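Local coordinates for AxyAgu115A (Amphibacillus xylanus NBRC 15112, PDB 6NPS), which is a family GH115 alpha-glucuronidase that probably hydrolyses glucuronic acid side groups of arabinoglucuronoxylan, at residues T514-N519 with L542-H547; E523-D528 with L579-M584; E638-V643 with N650-L655. The protein carries 3 engineered substitutions. All coordinates share one frame; numbering follows the deposited sequence.

Interaction 1 (T514-N519 with L542-H547)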
# COMPACT_ATOMS: atom_id res chain seq x y z
N THR A 514 -0.05 21.16 -22.68
CA THR A 514 -0.80 21.98 -21.73
C THR A 514 -2.11 21.32 -21.31
O THR A 514 -2.53 21.48 -20.15
CB THR A 514 -1.06 23.42 -22.26
OG1 THR A 514 -1.73 23.40 -23.55
CG2 THR A 514 0.24 24.24 -22.35
N LYS A 515 -2.76 20.59 -22.23
CA LYS A 515 -3.94 19.82 -21.84
C LYS A 515 -3.61 18.78 -20.77
O LYS A 515 -4.30 18.68 -19.75
CB LYS A 515 -4.60 19.13 -23.06
CG LYS A 515 -6.00 18.66 -22.60
CD LYS A 515 -6.85 18.06 -23.63
CE LYS A 515 -8.15 17.51 -23.01
NZ LYS A 515 -9.30 18.44 -22.94
N ILE A 516 -2.55 18.01 -20.98
CA ILE A 516 -2.16 16.97 -20.02
C ILE A 516 -1.68 17.58 -18.69
O ILE A 516 -2.09 17.15 -17.61
CB ILE A 516 -1.10 16.06 -20.67
CG1 ILE A 516 -1.74 15.27 -21.82
CG2 ILE A 516 -0.48 15.13 -19.58
CD1 ILE A 516 -0.73 14.93 -22.87
N ALA A 517 -0.83 18.62 -18.74
CA ALA A 517 -0.38 19.25 -17.51
C ALA A 517 -1.54 19.83 -16.71
O ALA A 517 -1.53 19.77 -15.47
CB ALA A 517 0.64 20.37 -17.77
N HIS A 518 -2.51 20.39 -17.37
CA HIS A 518 -3.60 20.95 -16.68
C HIS A 518 -4.48 19.93 -16.04
O HIS A 518 -5.15 20.22 -15.16
CB HIS A 518 -4.28 22.04 -17.50
CG HIS A 518 -5.63 21.71 -17.96
ND1 HIS A 518 -5.88 20.66 -18.80
CD2 HIS A 518 -6.82 22.29 -17.72
CE1 HIS A 518 -7.17 20.61 -19.05
NE2 HIS A 518 -7.76 21.58 -18.40
N ASN A 519 -4.46 18.72 -16.53
CA ASN A 519 -5.27 17.65 -15.93
C ASN A 519 -4.70 17.18 -14.59
O ASN A 519 -5.46 16.70 -13.73
CB ASN A 519 -5.37 16.46 -16.90
CG ASN A 519 -6.41 16.70 -17.96
OD1 ASN A 519 -7.16 17.67 -17.87
ND2 ASN A 519 -6.49 15.80 -18.97
N LEU A 542 -0.05 7.25 -22.07
CA LEU A 542 1.34 6.91 -22.45
C LEU A 542 1.55 6.96 -23.96
O LEU A 542 2.62 7.39 -24.43
CB LEU A 542 1.71 5.51 -21.91
CG LEU A 542 2.06 5.57 -20.41
CD1 LEU A 542 2.11 4.16 -19.81
CD2 LEU A 542 3.42 6.29 -20.16
N ASP A 543 0.58 6.47 -24.73
CA ASP A 543 0.72 6.48 -26.18
C ASP A 543 0.68 7.91 -26.73
O ASP A 543 1.45 8.23 -27.64
CB ASP A 543 -0.35 5.63 -26.83
CG ASP A 543 -0.17 4.15 -26.55
OD1 ASP A 543 0.98 3.76 -26.21
OD2 ASP A 543 -1.16 3.40 -26.66
N ARG A 544 -0.21 8.76 -26.22
CA ARG A 544 -0.20 10.18 -26.57
C ARG A 544 1.13 10.85 -26.24
O ARG A 544 1.68 11.61 -27.04
CB ARG A 544 -1.34 10.92 -25.85
CG ARG A 544 -2.68 10.85 -26.57
CD ARG A 544 -3.85 11.17 -25.66
NE ARG A 544 -3.92 12.60 -25.34
CZ ARG A 544 -4.42 13.09 -24.20
NH1 ARG A 544 -4.89 12.26 -23.28
NH2 ARG A 544 -4.46 14.40 -23.99
N ILE A 545 1.63 10.61 -25.02
CA ILE A 545 2.91 11.17 -24.61
C ILE A 545 4.03 10.70 -25.52
O ILE A 545 4.89 11.49 -25.93
CB ILE A 545 3.20 10.80 -23.14
CG1 ILE A 545 2.26 11.57 -22.23
CG2 ILE A 545 4.69 11.02 -22.81
CD1 ILE A 545 2.32 11.13 -20.72
N ASP A 546 4.06 9.39 -25.83
CA ASP A 546 5.12 8.92 -26.71
C ASP A 546 4.99 9.54 -28.10
O ASP A 546 6.00 9.86 -28.73
CB ASP A 546 5.12 7.38 -26.77
CG ASP A 546 5.63 6.74 -25.45
OD1 ASP A 546 5.31 5.55 -25.23
OD2 ASP A 546 6.32 7.40 -24.62
N HIS A 547 3.78 9.78 -28.57
CA HIS A 547 3.64 10.45 -29.86
C HIS A 547 4.20 11.88 -29.78
O HIS A 547 4.98 12.31 -30.66
CB HIS A 547 2.16 10.48 -30.26
CG HIS A 547 1.89 11.34 -31.46
ND1 HIS A 547 2.40 11.05 -32.70
CD2 HIS A 547 1.19 12.49 -31.59
CE1 HIS A 547 2.02 11.99 -33.55
NE2 HIS A 547 1.28 12.87 -32.90
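Ile516 and Arg544 meet because each turns its chain beside its own backbone N. In Ile516, CG1 stands anti to the carbonyl carbon (chi1 -67°), which sends CD1 out between the helices. Arg544 starts in the same sense and then bends at chi3 (73°). The two chains pass side by side, pointing opposite ways. CD1 of Ile516 lies over one face of the guanidinium. The nearest pair is Ile516 CG1 with Arg544 NH2, at 3.6 Å. This is a contact of hydrocarbon on a flat cation, and no hydrogen bond joins the two segments. Lys515 adds a looser touch, its CD 4.4 Å from Arg544 NH2. The two charged ends stay apart, with Lys515 NZ 6.4 Å from Arg544 NH2. That ammonium is gripped by the carbonyls of Gly822, Gly824 and Thr826, which probably offset part of its charge. The contact joins helix 500-519 to helix 537-558. Ile516 also rests on Leu541 and Leu548 of helix 537-558 and on Gln582 of helix 564-596, while Lys515 reaches the turn between strands 814-821 and 828-833.

Interaction 2 (E523-D528 with L579-M584)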
# COMPACT_ATOMS: atom_id res chain seq x y z
N GLU A 523 3.81 18.91 -9.78
CA GLU A 523 4.17 18.56 -8.41
C GLU A 523 3.13 17.63 -7.79
O GLU A 523 3.46 16.85 -6.88
CB GLU A 523 4.30 19.86 -7.57
CG GLU A 523 5.45 20.77 -7.99
CD GLU A 523 5.05 21.87 -9.03
OE1 GLU A 523 4.10 21.63 -9.86
OE2 GLU A 523 5.72 22.96 -9.01
N ALA A 524 1.89 17.73 -8.24
CA ALA A 524 0.81 16.90 -7.74
C ALA A 524 0.69 15.56 -8.47
O ALA A 524 -0.17 14.75 -8.12
CB ALA A 524 -0.53 17.64 -7.87
N MET A 525 1.40 15.37 -9.57
CA MET A 525 1.32 14.10 -10.28
C MET A 525 2.05 13.03 -9.47
O MET A 525 3.02 13.31 -8.75
CB MET A 525 1.91 14.26 -11.68
CG MET A 525 1.71 13.08 -12.68
SD MET A 525 0.09 12.26 -12.72
CE MET A 525 0.50 10.90 -13.80
N ASN A 526 1.50 11.82 -9.46
CA ASN A 526 2.07 10.79 -8.60
C ASN A 526 1.55 9.44 -9.06
O ASN A 526 0.84 9.33 -10.06
CB ASN A 526 1.71 11.02 -7.13
CG ASN A 526 2.82 10.53 -6.19
OD1 ASN A 526 3.13 9.33 -6.15
ND2 ASN A 526 3.46 11.47 -5.48
N VAL A 527 1.92 8.41 -8.31
CA VAL A 527 1.52 7.08 -8.70
C VAL A 527 0.05 6.85 -8.35
O VAL A 527 -0.46 7.37 -7.35
CB VAL A 527 2.45 6.06 -8.02
CG1 VAL A 527 2.17 6.03 -6.54
CG2 VAL A 527 2.26 4.71 -8.64
N ASP A 528 -0.68 6.15 -9.23
CA ASP A 528 -2.07 5.80 -8.98
C ASP A 528 -3.01 7.01 -8.99
O ASP A 528 -4.14 6.91 -8.50
CB ASP A 528 -2.23 5.03 -7.67
CG ASP A 528 -1.52 3.65 -7.70
OD1 ASP A 528 -1.44 3.05 -8.80
OD2 ASP A 528 -1.06 3.19 -6.64
N LEU A 579 5.92 16.29 -19.88
CA LEU A 579 5.43 14.98 -20.30
C LEU A 579 6.35 13.85 -19.87
O LEU A 579 5.87 12.74 -19.63
CB LEU A 579 5.24 14.96 -21.82
CG LEU A 579 4.13 15.92 -22.27
CD1 LEU A 579 3.81 15.60 -23.69
CD2 LEU A 579 2.87 15.80 -21.43
N ASN A 580 7.67 14.09 -19.80
CA ASN A 580 8.54 13.08 -19.21
C ASN A 580 8.15 12.79 -17.76
O ASN A 580 8.16 11.63 -17.31
CB ASN A 580 9.99 13.52 -19.30
CG ASN A 580 10.95 12.52 -18.65
OD1 ASN A 580 11.20 11.46 -19.20
ND2 ASN A 580 11.48 12.86 -17.49
N LEU A 581 7.77 13.84 -17.02
CA LEU A 581 7.37 13.64 -15.63
C LEU A 581 6.06 12.85 -15.53
O LEU A 581 5.92 11.98 -14.66
CB LEU A 581 7.19 15.00 -14.96
CG LEU A 581 6.80 14.91 -13.47
CD1 LEU A 581 7.41 16.14 -12.82
CD2 LEU A 581 5.27 14.97 -13.31
N GLN A 582 5.07 13.18 -16.38
CA GLN A 582 3.82 12.41 -16.40
C GLN A 582 4.12 10.94 -16.73
O GLN A 582 3.65 10.03 -16.04
CB GLN A 582 2.85 12.98 -17.43
CG GLN A 582 2.45 14.42 -17.22
CD GLN A 582 1.26 14.54 -16.29
OE1 GLN A 582 0.43 13.64 -16.21
NE2 GLN A 582 1.19 15.66 -15.56
N LYS A 583 4.94 10.71 -17.76
CA LYS A 583 5.27 9.35 -18.18
C LYS A 583 5.92 8.56 -17.06
O LYS A 583 5.61 7.38 -16.85
CB LYS A 583 6.19 9.43 -19.38
CG LYS A 583 6.77 8.10 -19.87
CD LYS A 583 7.66 8.41 -21.10
CE LYS A 583 8.40 7.18 -21.64
NZ LYS A 583 9.46 7.72 -22.59
N MET A 584 6.85 9.19 -16.35
CA MET A 584 7.55 8.54 -15.25
C MET A 584 6.56 7.98 -14.25
O MET A 584 6.69 6.83 -13.81
CB MET A 584 8.47 9.53 -14.55
CG MET A 584 9.19 8.92 -13.35
SD MET A 584 10.26 10.19 -12.56
CE MET A 584 9.03 11.20 -11.76
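The flat amide of Gln582 is covered on one face by the side chain of Met525 and on the other by CG2 of Ile516. Its NE2 donates a hydrogen bond to Arg520 O. An irregular loop packs here against a helix: residues 523-528 follow helix 500-519 and lie on the middle of helix 564-596, in the all-helical part of the chain. Met525 does the work for the loop. Its CG is anti to the backbone N (chi1 -170°), and a bend at chi2 (41°) folds the thioether along the amide. Met525 runs nearly perpendicular to the glutamine chain. Met525 CG sits over the amide, 3.8 Å from Gln582 OE1 and 3.9 Å from Gln582 NE2. Nearer the backbone, Met525 CB meets Leu581 CD2 at 3.8 Å, an apolar touch. All three residues are buried. Trp585 and Leu586, further along the helix, and Tyr530 of the loop also touch Met525. The bond to Arg520 O satisfies NE2 and probably fixes the amide rotation, which sets OE1 under the SD and CE end of Met525. No hydrogen bond crosses between the segments. The methyl carbon Met525 CE comes 3.6 Å from Gln582 OE1 and 4.0 Å from the backbone Gln582 O.

Interaction 3 (E638-V643 with N650-L655); sequences EHIGFV and NKNPVL
Asn650 and Glu638 cross at about a right angle, with the amide and carboxylate planes turned 66° apart. Asn650 holds its CG between the backbone N and the carbonyl carbon (chi1 68°), and this folds the amide back over the other segment. Its ND2 then donates to Ile640 O at 2.8 Å, in the carbonyl plane and close to the amide plane. The same nitrogen makes a weak bond to Glu638 OE1 at 3.3 Å. The Phe642 ring stands nearly upright to the amide, the planes 80° apart, and Asn650 CB approaches it obliquely, 3.9 Å from CD1. Ile640 turns CG2 to Asn652 OD1, while a water donates to that oxygen and, weakly, to Ile640 O. Ile640 CG2 also makes an apolar contact with Pro653 CD.

The backbones meet beside these side chains. Lys651 N donates to Gly641 O at 3.0 Å, from above the carbonyl plane. In return Gly641 CA points a hydrogen at Lys651 O, 3.4 Å away. Gly641 has a positive phi, and with no side chain it lets that oxygen come close. The two segments are arms of one irregular loop that meet again, after helix 601-629 and before strand 655-657. The loop lies at the dimer interface: Asn650 O accepts from Arg665 NH1 of the second subunit, and Asn652 ND2 donates to the backbone O of Leu659 of that subunit. The chemistry implies that one buried amide, helped by a backbone bond, ties the two arms together, and probably presents a defined backbone to the other subunit.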
# COMPACT_ATOMS: atom_id res chain seq x y z
N GLU A 638 12.22 22.33 -6.98
CA GLU A 638 11.79 20.95 -6.73
C GLU A 638 10.39 20.79 -7.25
O GLU A 638 9.53 21.64 -7.02
CB GLU A 638 11.80 20.63 -5.23
CG GLU A 638 13.17 20.46 -4.62
CD GLU A 638 13.94 19.33 -5.28
OE1 GLU A 638 13.36 18.23 -5.44
OE2 GLU A 638 15.11 19.54 -5.65
N HIS A 639 10.15 19.68 -7.97
CA HIS A 639 8.87 19.53 -8.64
C HIS A 639 8.35 18.09 -8.68
O HIS A 639 7.31 17.84 -9.32
CB HIS A 639 8.97 20.09 -10.05
CG HIS A 639 10.10 19.51 -10.84
ND1 HIS A 639 11.39 19.98 -10.75
CD2 HIS A 639 10.13 18.48 -11.73
CE1 HIS A 639 12.17 19.26 -11.54
NE2 HIS A 639 11.43 18.36 -12.16
N ILE A 640 9.00 17.14 -8.01
CA ILE A 640 8.64 15.72 -8.13
C ILE A 640 8.06 15.24 -6.81
O ILE A 640 8.71 15.36 -5.76
CB ILE A 640 9.85 14.88 -8.56
CG1 ILE A 640 10.18 15.18 -10.05
CG2 ILE A 640 9.50 13.32 -8.44
CD1 ILE A 640 11.56 14.64 -10.49
N GLY A 641 6.86 14.64 -6.87
CA GLY A 641 6.35 13.83 -5.76
C GLY A 641 6.09 14.60 -4.47
O GLY A 641 6.41 14.11 -3.39
N PHE A 642 5.49 15.80 -4.56
CA PHE A 642 5.19 16.52 -3.33
C PHE A 642 4.26 15.68 -2.47
O PHE A 642 3.35 15.03 -2.99
CB PHE A 642 4.51 17.88 -3.63
CG PHE A 642 5.45 18.96 -4.03
CD1 PHE A 642 6.69 18.66 -4.61
CD2 PHE A 642 5.12 20.31 -3.81
CE1 PHE A 642 7.58 19.69 -4.99
CE2 PHE A 642 5.97 21.33 -4.21
CZ PHE A 642 7.20 21.04 -4.78
N VAL A 643 4.51 15.64 -1.17
CA VAL A 643 3.58 15.04 -0.21
C VAL A 643 2.93 16.10 0.68
O VAL A 643 2.08 15.75 1.51
CB VAL A 643 4.28 13.99 0.69
CG1 VAL A 643 4.96 12.92 -0.16
CG2 VAL A 643 5.26 14.65 1.60
N ASN A 650 9.51 15.92 -0.11
CA ASN A 650 8.98 15.32 -1.33
C ASN A 650 9.77 14.06 -1.65
O ASN A 650 10.88 13.84 -1.13
CB ASN A 650 9.00 16.29 -2.51
CG ASN A 650 10.43 16.63 -2.96
OD1 ASN A 650 11.28 16.90 -2.14
ND2 ASN A 650 10.66 16.64 -4.28
N LYS A 651 9.16 13.20 -2.47
CA LYS A 651 9.75 11.87 -2.63
C LYS A 651 9.67 11.40 -4.08
O LYS A 651 8.67 11.61 -4.78
CB LYS A 651 9.08 10.84 -1.71
CG LYS A 651 9.42 11.09 -0.23
CD LYS A 651 8.60 10.19 0.68
CE LYS A 651 8.90 10.52 2.16
NZ LYS A 651 8.34 11.84 2.58
N ASN A 652 10.73 10.72 -4.49
CA ASN A 652 10.81 10.13 -5.82
C ASN A 652 9.92 8.88 -5.93
O ASN A 652 9.48 8.32 -4.92
CB ASN A 652 12.27 9.78 -6.11
CG ASN A 652 13.05 10.97 -6.60
OD1 ASN A 652 12.48 11.88 -7.18
ND2 ASN A 652 14.36 10.97 -6.38
N PRO A 653 9.66 8.42 -7.16
CA PRO A 653 8.97 7.12 -7.33
C PRO A 653 9.72 6.01 -6.63
O PRO A 653 10.96 5.98 -6.64
CB PRO A 653 8.98 6.90 -8.86
CG PRO A 653 9.22 8.26 -9.44
CD PRO A 653 10.00 9.06 -8.45
N VAL A 654 8.98 5.11 -6.01
CA VAL A 654 9.57 3.92 -5.41
C VAL A 654 9.44 2.79 -6.44
O VAL A 654 8.35 2.55 -6.97
CB VAL A 654 8.86 3.55 -4.10
CG1 VAL A 654 9.44 2.21 -3.54
CG2 VAL A 654 9.02 4.67 -3.06
N LEU A 655 10.55 2.12 -6.75
CA LEU A 655 10.53 1.08 -7.79
C LEU A 655 10.24 -0.26 -7.14
O LEU A 655 10.81 -0.57 -6.09
CB LEU A 655 11.87 0.98 -8.50
CG LEU A 655 12.44 2.30 -9.02
CD1 LEU A 655 13.78 2.02 -9.64
CD2 LEU A 655 11.47 2.86 -10.03
O HOH W 1 11.66 14.01 -5.08

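How the interactions relate
The three contacts step outward from the helical core to the dimer interface. Interactions 1 and 2 have centres 10 Å apart and interleave along the chain. Gln582 of helix 564-596 is shared by both, and Ile545 CD1 packs on its CB. Interaction 3 follows later in sequence, after helix 601-629. Its centre lies 9 Å from that of interaction 2. Glu523 O probably accepts a hydrogen bond from Phe642 N, and His639 packs on Leu581. Interactions 1 and 3 do not touch, with centres 19 Å apart. Helix 564-596 thus links helix 500-519 and helix 537-558 to the loop that meets the second subunit.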